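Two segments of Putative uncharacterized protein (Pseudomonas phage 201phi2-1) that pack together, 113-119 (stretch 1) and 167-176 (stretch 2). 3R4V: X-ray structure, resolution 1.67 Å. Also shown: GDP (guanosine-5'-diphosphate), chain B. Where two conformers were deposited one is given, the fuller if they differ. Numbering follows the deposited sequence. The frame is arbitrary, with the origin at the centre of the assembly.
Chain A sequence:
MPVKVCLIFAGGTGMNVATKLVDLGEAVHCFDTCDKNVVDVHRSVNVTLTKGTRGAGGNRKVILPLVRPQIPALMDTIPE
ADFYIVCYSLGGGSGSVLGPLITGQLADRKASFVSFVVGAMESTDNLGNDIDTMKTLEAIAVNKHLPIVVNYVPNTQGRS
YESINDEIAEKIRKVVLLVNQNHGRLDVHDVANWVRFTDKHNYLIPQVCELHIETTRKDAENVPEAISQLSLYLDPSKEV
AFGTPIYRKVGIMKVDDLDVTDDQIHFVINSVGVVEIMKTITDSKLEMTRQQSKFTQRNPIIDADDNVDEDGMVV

Stretch 1 (113-119) FVSFVVG
Stretch 2 167-176: EIAEKIRKVV

A helix laid against a β-strand usually meets only alternate strand residues, because successive side chains leave the strand on opposite faces. The pairing of strand 113-119 with helix 167-176 is a compact example. The two run nearly antiparallel, at 170°, and their axes come within 10.1 Å. Strand phi runs from -160° at Phe 113 to -87° at Gly 119, and psi from 161° at Val 114 to 103° at Gly 119, while the helix stays near -65/-40. The helix is held by i to i+4 backbone bonds such as Ile 172 N to Ile 168 O (2.9 Å) and Val 176 N to Ile 172 O (2.8 Å); that from Lys 174 N to Glu 170 O is weak at 3.3 Å. No hydrogen bond crosses the contact, which is built from side-chain packing and buries 310 Å².

Phe 113 (chi1 59°, p; chi2 89°) takes no part. Val 114, rotamer m, points its CA-to-CB bond toward the helix and sits opposite Val 175, their CA atoms 8.8 Å apart. The gap is bridged by Val 114 CG2 and Val 175 CG1, a fairly loose 4.2 Å. Ser 115 (m) is again out of reach.

Phe 116 is the centre of the contact, with 118 Å² covered by the helix. Its CB points toward the helix, and chi1 of -75° (m) with chi2 of -93° sends the ring among four helical side chains. Ile 172 (m, t) covers one ring face: its CG1 lies 3.9 Å from the centroid of the Phe 116 ring, 18° off the normal, a CH-pi contact, and 3.7 Å from Phe 116 CD2. Val 175, rotamer t, meets the ring edge, with its CG2 3.8 Å from Phe 116 CZ. Lys 171 CB approaches Phe 116 CE1 to 3.5 Å; beyond CB, its extended chain (m, t, t, t) leads away, and Lys 171 NZ forms a salt bridge with Glu 167 OE1 at 2.9 Å. A long polar residue thus lends its aliphatic base to the packing while its charge is paired within the helix. Near the root of the phenylalanine, Phe 116 CB lies 4.0 Å from Ile 168 CG2, in keeping with a CA separation of 7.3 Å.

Val 117 (m) points away. Val 118, rotamer t, is directed sideways, yet its CG2 reaches Ile 168 CD1 at 3.5 Å, helped by the m, t conformation of Ile 168, whose end comes nearer the strand. Val 118 CG1 lies 3.7 Å from GDP N2, so this residue touches both helix and nucleotide. Gly 119 closes the strand without contact.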

# COMPACT_ATOMS: atom_id res chain seq x y z
N PHE A 113 -3.98 -7.48 8.46
CA PHE A 113 -2.93 -6.68 7.85
C PHE A 113 -3.49 -5.39 7.28
O PHE A 113 -4.69 -5.27 7.03
CB PHE A 113 -2.18 -7.49 6.78
CG PHE A 113 -3.07 -8.00 5.67
CD1 PHE A 113 -3.31 -7.22 4.55
CD2 PHE A 113 -3.68 -9.25 5.76
CE1 PHE A 113 -4.15 -7.69 3.51
CE2 PHE A 113 -4.51 -9.72 4.75
CZ PHE A 113 -4.75 -8.94 3.63
N VAL A 114 -2.62 -4.41 7.10
CA VAL A 114 -2.94 -3.21 6.34
C VAL A 114 -1.85 -2.94 5.32
O VAL A 114 -0.74 -3.46 5.45
CB VAL A 114 -3.14 -1.95 7.22
CG1 VAL A 114 -4.28 -2.17 8.22
CG2 VAL A 114 -1.84 -1.57 7.95
N SER A 115 -2.16 -2.14 4.30
CA SER A 115 -1.16 -1.83 3.27
C SER A 115 -0.95 -0.33 3.18
O SER A 115 -1.84 0.45 3.47
CB SER A 115 -1.64 -2.33 1.91
OG SER A 115 -1.86 -3.73 1.95
N PHE A 116 0.24 0.06 2.74
CA PHE A 116 0.53 1.45 2.44
C PHE A 116 0.87 1.51 0.95
O PHE A 116 1.87 0.93 0.52
CB PHE A 116 1.72 1.93 3.29
CG PHE A 116 1.35 2.18 4.73
CD1 PHE A 116 0.96 3.44 5.15
CD2 PHE A 116 1.32 1.13 5.63
CE1 PHE A 116 0.58 3.65 6.47
CE2 PHE A 116 0.94 1.34 6.96
CZ PHE A 116 0.58 2.59 7.37
N VAL A 117 0.03 2.19 0.17
CA VAL A 117 0.19 2.14 -1.28
C VAL A 117 0.32 3.55 -1.84
O VAL A 117 -0.31 4.49 -1.32
CB VAL A 117 -0.96 1.38 -1.97
CG1 VAL A 117 -0.96 -0.10 -1.54
CG2 VAL A 117 -2.30 2.05 -1.70
N VAL A 118 1.15 3.71 -2.86
CA VAL A 118 1.42 5.04 -3.41
C VAL A 118 0.71 5.22 -4.75
O VAL A 118 0.80 4.37 -5.64
CB VAL A 118 2.94 5.25 -3.59
CG1 VAL A 118 3.23 6.50 -4.42
CG2 VAL A 118 3.63 5.35 -2.25
N GLY A 119 0.01 6.34 -4.90
CA GLY A 119 -0.60 6.71 -6.17
C GLY A 119 0.40 7.47 -7.03
O GLY A 119 0.65 8.66 -6.81
N GLU A 167 6.99 10.34 5.12
CA GLU A 167 5.65 10.33 5.71
C GLU A 167 5.15 8.90 5.85
O GLU A 167 4.54 8.53 6.84
CB GLU A 167 4.67 11.13 4.85
CG GLU A 167 3.22 10.74 5.10
CD GLU A 167 2.25 11.44 4.16
OE1 GLU A 167 1.20 10.84 3.84
OE2 GLU A 167 2.54 12.58 3.75
N ILE A 168 5.42 8.08 4.84
CA ILE A 168 4.92 6.71 4.89
C ILE A 168 5.62 5.95 6.01
O ILE A 168 4.99 5.25 6.78
CB ILE A 168 5.10 5.98 3.54
CG1 ILE A 168 4.16 6.59 2.50
CG2 ILE A 168 4.82 4.49 3.71
CD1 ILE A 168 4.34 6.05 1.08
N ALA A 169 6.93 6.09 6.11
CA ALA A 169 7.66 5.39 7.16
C ALA A 169 7.15 5.79 8.55
O ALA A 169 7.06 4.95 9.45
CB ALA A 169 9.16 5.64 7.05
N GLU A 170 6.83 7.06 8.73
CA GLU A 170 6.35 7.52 10.04
C GLU A 170 4.97 6.95 10.37
O GLU A 170 4.67 6.68 11.53
CB GLU A 170 6.36 9.05 10.14
CG GLU A 170 7.75 9.64 10.34
CD GLU A 170 8.37 9.26 11.68
OE1 GLU A 170 7.62 9.12 12.67
OE2 GLU A 170 9.60 9.09 11.73
N LYS A 171 4.14 6.77 9.34
CA LYS A 171 2.85 6.13 9.54
C LYS A 171 3.01 4.64 9.85
O LYS A 171 2.30 4.10 10.70
CB LYS A 171 1.95 6.30 8.32
CG LYS A 171 1.44 7.72 8.09
CD LYS A 171 0.78 7.78 6.72
CE LYS A 171 0.05 9.07 6.46
NZ LYS A 171 -0.59 9.01 5.10
N ILE A 172 3.93 3.99 9.15
CA ILE A 172 4.19 2.58 9.40
C ILE A 172 4.62 2.36 10.85
O ILE A 172 4.18 1.42 11.50
CB ILE A 172 5.25 2.02 8.44
CG1 ILE A 172 4.65 1.97 7.03
CG2 ILE A 172 5.66 0.62 8.87
CD1 ILE A 172 5.59 1.44 5.97
N ARG A 173 5.49 3.23 11.35
CA ARG A 173 5.88 3.17 12.76
C ARG A 173 4.70 3.28 13.73
O ARG A 173 4.71 2.66 14.79
CB ARG A 173 6.91 4.25 13.07
CG ARG A 173 8.19 4.09 12.28
CD ARG A 173 9.30 4.91 12.89
NE ARG A 173 10.54 4.78 12.14
CZ ARG A 173 11.43 3.80 12.32
NH1 ARG A 173 11.23 2.84 13.21
NH2 ARG A 173 12.53 3.79 11.58
N LYS A 174 3.71 4.10 13.39
CA LYS A 174 2.54 4.21 14.25
C LYS A 174 1.78 2.88 14.25
O LYS A 174 1.26 2.47 15.28
CB LYS A 174 1.63 5.38 13.86
CG LYS A 174 2.21 6.77 14.12
CD LYS A 174 1.25 7.85 13.65
CE LYS A 174 1.62 9.23 14.19
NZ LYS A 174 2.99 9.66 13.82
N VAL A 175 1.72 2.21 13.10
CA VAL A 175 1.05 0.91 13.05
C VAL A 175 1.87 -0.14 13.80
O VAL A 175 1.31 -1.01 14.47
CB VAL A 175 0.77 0.43 11.59
CG1 VAL A 175 0.10 -0.94 11.61
CG2 VAL A 175 -0.13 1.43 10.90
N VAL A 176 3.20 -0.08 13.68
CA VAL A 176 4.06 -1.00 14.41
C VAL A 176 3.83 -0.81 15.90
O VAL A 176 3.77 -1.78 16.65
CB VAL A 176 5.55 -0.83 14.05
CG1 VAL A 176 6.44 -1.61 15.01
CG2 VAL A 176 5.79 -1.30 12.60
PB GDP B . 8.25 -0.96 -9.55
O1B GDP B . 9.66 -1.29 -9.10
O2B GDP B . 7.29 -1.49 -8.52
O3B GDP B . 7.98 -1.55 -10.93
O3A GDP B . 8.09 0.63 -9.70
PA GDP B . 8.56 1.75 -8.64
O1A GDP B . 10.07 1.85 -8.52
O2A GDP B . 7.90 1.53 -7.31
O5' GDP B . 8.01 3.04 -9.37
C5' GDP B . 6.63 3.17 -9.74
C4' GDP B . 6.23 4.64 -9.77
O4' GDP B . 6.18 5.16 -8.44
C3' GDP B . 7.23 5.52 -10.50
O3' GDP B . 6.87 5.65 -11.88
C2' GDP B . 7.12 6.84 -9.78
O2' GDP B . 6.00 7.58 -10.28
C1' GDP B . 6.76 6.47 -8.36
N9 GDP B . 7.94 6.31 -7.49
C8 GDP B . 9.13 5.75 -7.81
N7 GDP B . 9.96 5.73 -6.73
C5 GDP B . 9.28 6.26 -5.69
C6 GDP B . 9.54 6.53 -4.25
O6 GDP B . 10.64 6.24 -3.74
N1 GDP B . 8.56 7.09 -3.53
C2 GDP B . 7.36 7.41 -4.06
N2 GDP B . 6.39 7.97 -3.28
N3 GDP B . 7.05 7.19 -5.36
C4 GDP B . 7.95 6.62 -6.20